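Local coordinates for protein dimethylsulfoniopropionate lyase (Roseovarius nubinhibens, PDB 4B29) that probably cleaves dimethylsulfoniopropionate to release dimethyl sulfide, acting as a zinc-binding lyase of the cupin family, at residues W98-T103 and D110-F115. Sequence-based numbering, arbitrary orientation. Where two conformers were deposited one is given.
Sequences WRHSYT and DFLNRF. With PO4 (phosphate ion), chain E.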
loop_
_atom_site.group_PDB
_atom_site.type_symbol
_atom_site.label_atom_id
_atom_site.label_comp_id
_atom_site.label_asym_id
_atom_site.label_seq_id
_atom_site.Cartn_x
_atom_site.Cartn_y
_atom_site.Cartn_z
ATOM N N TRP A 98 -2.084 0.372 11.782
ATOM C CA TRP A 98 -0.911 -0.237 11.145
ATOM C C TRP A 98 -0.825 -1.697 11.486
ATOM O O TRP A 98 -1.116 -2.113 12.644
ATOM C CB TRP A 98 0.398 0.482 11.572
ATOM C CG TRP A 98 0.495 1.823 11.043
ATOM C CD1 TRP A 98 0.176 2.997 11.687
ATOM C CD2 TRP A 98 0.956 2.187 9.738
ATOM N NE1 TRP A 98 0.384 4.066 10.831
ATOM C CE2 TRP A 98 0.884 3.582 9.641
ATOM C CE3 TRP A 98 1.394 1.434 8.612
ATOM C CZ2 TRP A 98 1.224 4.282 8.466
ATOM C CZ3 TRP A 98 1.775 2.123 7.444
ATOM C CH2 TRP A 98 1.690 3.522 7.371
ATOM N N ARG A 99 -0.379 -2.451 10.467
ATOM C CA ARG A 99 -0.208 -3.900 10.490
ATOM C C ARG A 99 1.178 -4.316 9.970
ATOM O O ARG A 99 1.830 -3.583 9.200
ATOM C CB ARG A 99 -1.301 -4.565 9.615
ATOM C CG ARG A 99 -2.716 -4.074 9.954
ATOM C CD ARG A 99 -3.786 -4.651 9.025
ATOM N NE ARG A 99 -5.141 -4.301 9.476
ATOM C CZ ARG A 99 -6.244 -4.461 8.740
ATOM N NH1 ARG A 99 -6.170 -5.020 7.548
ATOM N NH2 ARG A 99 -7.438 -4.110 9.227
ATOM N N HIS A 100 1.616 -5.508 10.384
ATOM C CA HIS A 100 2.924 -6.050 9.994
ATOM C C HIS A 100 2.804 -7.333 9.184
ATOM O O HIS A 100 3.512 -7.523 8.187
ATOM C CB HIS A 100 3.712 -6.442 11.244
ATOM C CG HIS A 100 4.680 -5.410 11.700
ATOM N ND1 HIS A 100 5.072 -5.308 13.015
ATOM C CD2 HIS A 100 5.360 -4.465 11.016
ATOM C CE1 HIS A 100 5.938 -4.315 13.122
ATOM N NE2 HIS A 100 6.120 -3.787 11.925
ATOM N N SER A 101 2.035 -8.289 9.715
ATOM C CA SER A 101 1.765 -9.521 8.945
ATOM C C SER A 101 2.858 -10.559 9.190
ATOM O O SER A 101 2.534 -11.695 9.497
ATOM C CB SER A 101 1.564 -9.331 7.413
ATOM O OG SER A 101 0.286 -8.811 7.065
ATOM N N TYR A 102 4.124 -10.190 9.105
ATOM C CA TYR A 102 5.181 -11.200 9.124
ATOM C C TYR A 102 5.856 -11.253 10.492
ATOM O O TYR A 102 5.837 -10.274 11.232
ATOM C CB TYR A 102 6.247 -10.929 8.051
ATOM C CG TYR A 102 5.644 -10.906 6.658
ATOM C CD1 TYR A 102 5.192 -12.081 6.071
ATOM C CD2 TYR A 102 5.533 -9.708 5.951
ATOM C CE1 TYR A 102 4.607 -12.078 4.782
ATOM C CE2 TYR A 102 4.934 -9.678 4.672
ATOM C CZ TYR A 102 4.517 -10.866 4.085
ATOM O OH TYR A 102 3.962 -10.829 2.806
ATOM N N THR A 103 6.507 -12.375 10.730
ATOM C CA THR A 103 7.244 -12.574 11.990
ATOM C C THR A 103 8.662 -12.086 11.871
ATOM O O THR A 103 9.196 -11.900 10.760
ATOM C CB THR A 103 7.301 -14.051 12.405
ATOM O OG1 THR A 103 8.093 -14.817 11.469
ATOM C CG2 THR A 103 5.904 -14.625 12.489
ATOM N N ASP A 110 14.726 -5.209 11.746
ATOM C CA ASP A 110 14.906 -3.937 11.069
ATOM C C ASP A 110 13.746 -3.701 10.063
ATOM O O ASP A 110 13.215 -2.584 9.966
ATOM C CB ASP A 110 16.242 -3.923 10.307
ATOM C CG ASP A 110 16.465 -2.618 9.552
ATOM O OD1 ASP A 110 16.435 -1.538 10.177
ATOM O OD2 ASP A 110 16.687 -2.674 8.324
ATOM N N PHE A 111 13.394 -4.757 9.343
ATOM C CA PHE A 111 12.285 -4.689 8.348
ATOM C C PHE A 111 10.986 -4.362 9.107
ATOM O O PHE A 111 10.246 -3.442 8.702
ATOM C CB PHE A 111 12.224 -6.016 7.605
ATOM C CG PHE A 111 11.232 -6.056 6.443
ATOM C CD1 PHE A 111 9.862 -6.247 6.686
ATOM C CD2 PHE A 111 11.676 -5.987 5.124
ATOM C CE1 PHE A 111 8.953 -6.357 5.605
ATOM C CE2 PHE A 111 10.764 -6.087 4.041
ATOM C CZ PHE A 111 9.397 -6.267 4.313
ATOM N N LEU A 112 10.731 -5.049 10.228
ATOM C CA LEU A 112 9.518 -4.756 11.033
ATOM C C LEU A 112 9.500 -3.341 11.590
ATOM O O LEU A 112 8.429 -2.722 11.703
ATOM C CB LEU A 112 9.337 -5.798 12.146
ATOM C CG LEU A 112 9.060 -7.226 11.640
ATOM C CD1 LEU A 112 9.028 -8.223 12.782
ATOM C CD2 LEU A 112 7.695 -7.277 10.878
ATOM N N ASN A 113 10.670 -2.788 11.943
ATOM C CA ASN A 113 10.729 -1.410 12.423
ATOM C C ASN A 113 10.426 -0.375 11.360
ATOM O O ASN A 113 9.897 0.706 11.652
ATOM C CB ASN A 113 12.142 -1.099 12.958
ATOM C CG ASN A 113 12.398 -1.726 14.315
ATOM O OD1 ASN A 113 11.465 -2.025 15.082
ATOM N ND2 ASN A 113 13.680 -1.922 14.628
ATOM N N ARG A 114 10.814 -0.669 10.123
ATOM C CA ARG A 114 10.862 0.368 9.106
ATOM C C ARG A 114 9.906 0.059 7.923
ATOM O O ARG A 114 9.981 0.691 6.884
ATOM C CB ARG A 114 12.320 0.560 8.594
ATOM C CG ARG A 114 13.236 0.960 9.762
ATOM C CD ARG A 114 14.571 1.562 9.261
ATOM N NE ARG A 114 15.312 0.521 8.544
ATOM C CZ ARG A 114 15.577 0.579 7.240
ATOM N NH1 ARG A 114 15.173 1.624 6.517
ATOM N NH2 ARG A 114 16.250 -0.408 6.669
ATOM N N PHE A 115 8.977 -0.845 8.159
ATOM C CA PHE A 115 7.913 -1.097 7.160
ATOM C C PHE A 115 6.598 -1.250 7.909
ATOM O O PHE A 115 6.562 -1.667 9.083
ATOM C CB PHE A 115 8.232 -2.368 6.360
ATOM C CG PHE A 115 7.057 -3.320 6.213
ATOM C CD1 PHE A 115 6.840 -4.300 7.183
ATOM C CD2 PHE A 115 6.159 -3.211 5.136
ATOM C CE1 PHE A 115 5.780 -5.213 7.077
ATOM C CE2 PHE A 115 5.058 -4.123 5.037
ATOM C CZ PHE A 115 4.896 -5.106 5.997
HETATM P P PO4 E . 13.832 5.838 7.060
HETATM O O1 PO4 E . 13.588 6.649 8.353
HETATM O O2 PO4 E . 12.557 5.657 6.253
HETATM O O3 PO4 E . 14.691 6.671 6.141
HETATM O O4 PO4 E . 14.399 4.453 7.342
#
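H100, in the conformer described, reaches helix 109-114 with its imidazole, donating from NE2 to the carbonyl O of L112 at 2.6 Å. The bond is bent, with 136° at the hydrogen, its short length is doubtful, and the oxygen sits 25° out of the ring plane. L112 gives the methyl as well as the carbonyl: its CD2 lies over the ring centre, 3.7 Å from the centroid, in a CH-pi contact. With CG beside the backbone N (chi1 -65°), the L112 branch is set toward the 98-103 loop, which places CD2 over the imidazole. CD2 also packs on Y102 O at 3.5 Å, and CD1 comes within 4.0 Å of T103 C. On the H100 backbone, the carbonyl O faces the edge of the F115 ring, 3.4 Å from CE1, and F115 O lies near the plane of the imidazole at its rim. F111 CE1 sits over the rim of one face of the F115 ring; W139 also meets this ring.

Further out, Y102 OH bonds to Y145 OH, with the Y102 side chain about 7 Å from those of the zinc ligands H150 and H189. R114 and D110 form a bidentate, side-on salt bridge, NE to OD1 at 2.9 Å, on the syn side but well out of plane, and NH2 to OD2; R114 NH1 bonds to P141 O and to a phosphate ion, probably from the crystallisation liquor, also held by H70 and Y138. The contact thus ties the loop before helix 104-107 to the helix leading into strand 115-122 of the cupin-type barrel. The L112 bond is consistent with the proton sitting on NE2; together with the methyl over one face, it probably limits rotation of the imidazole.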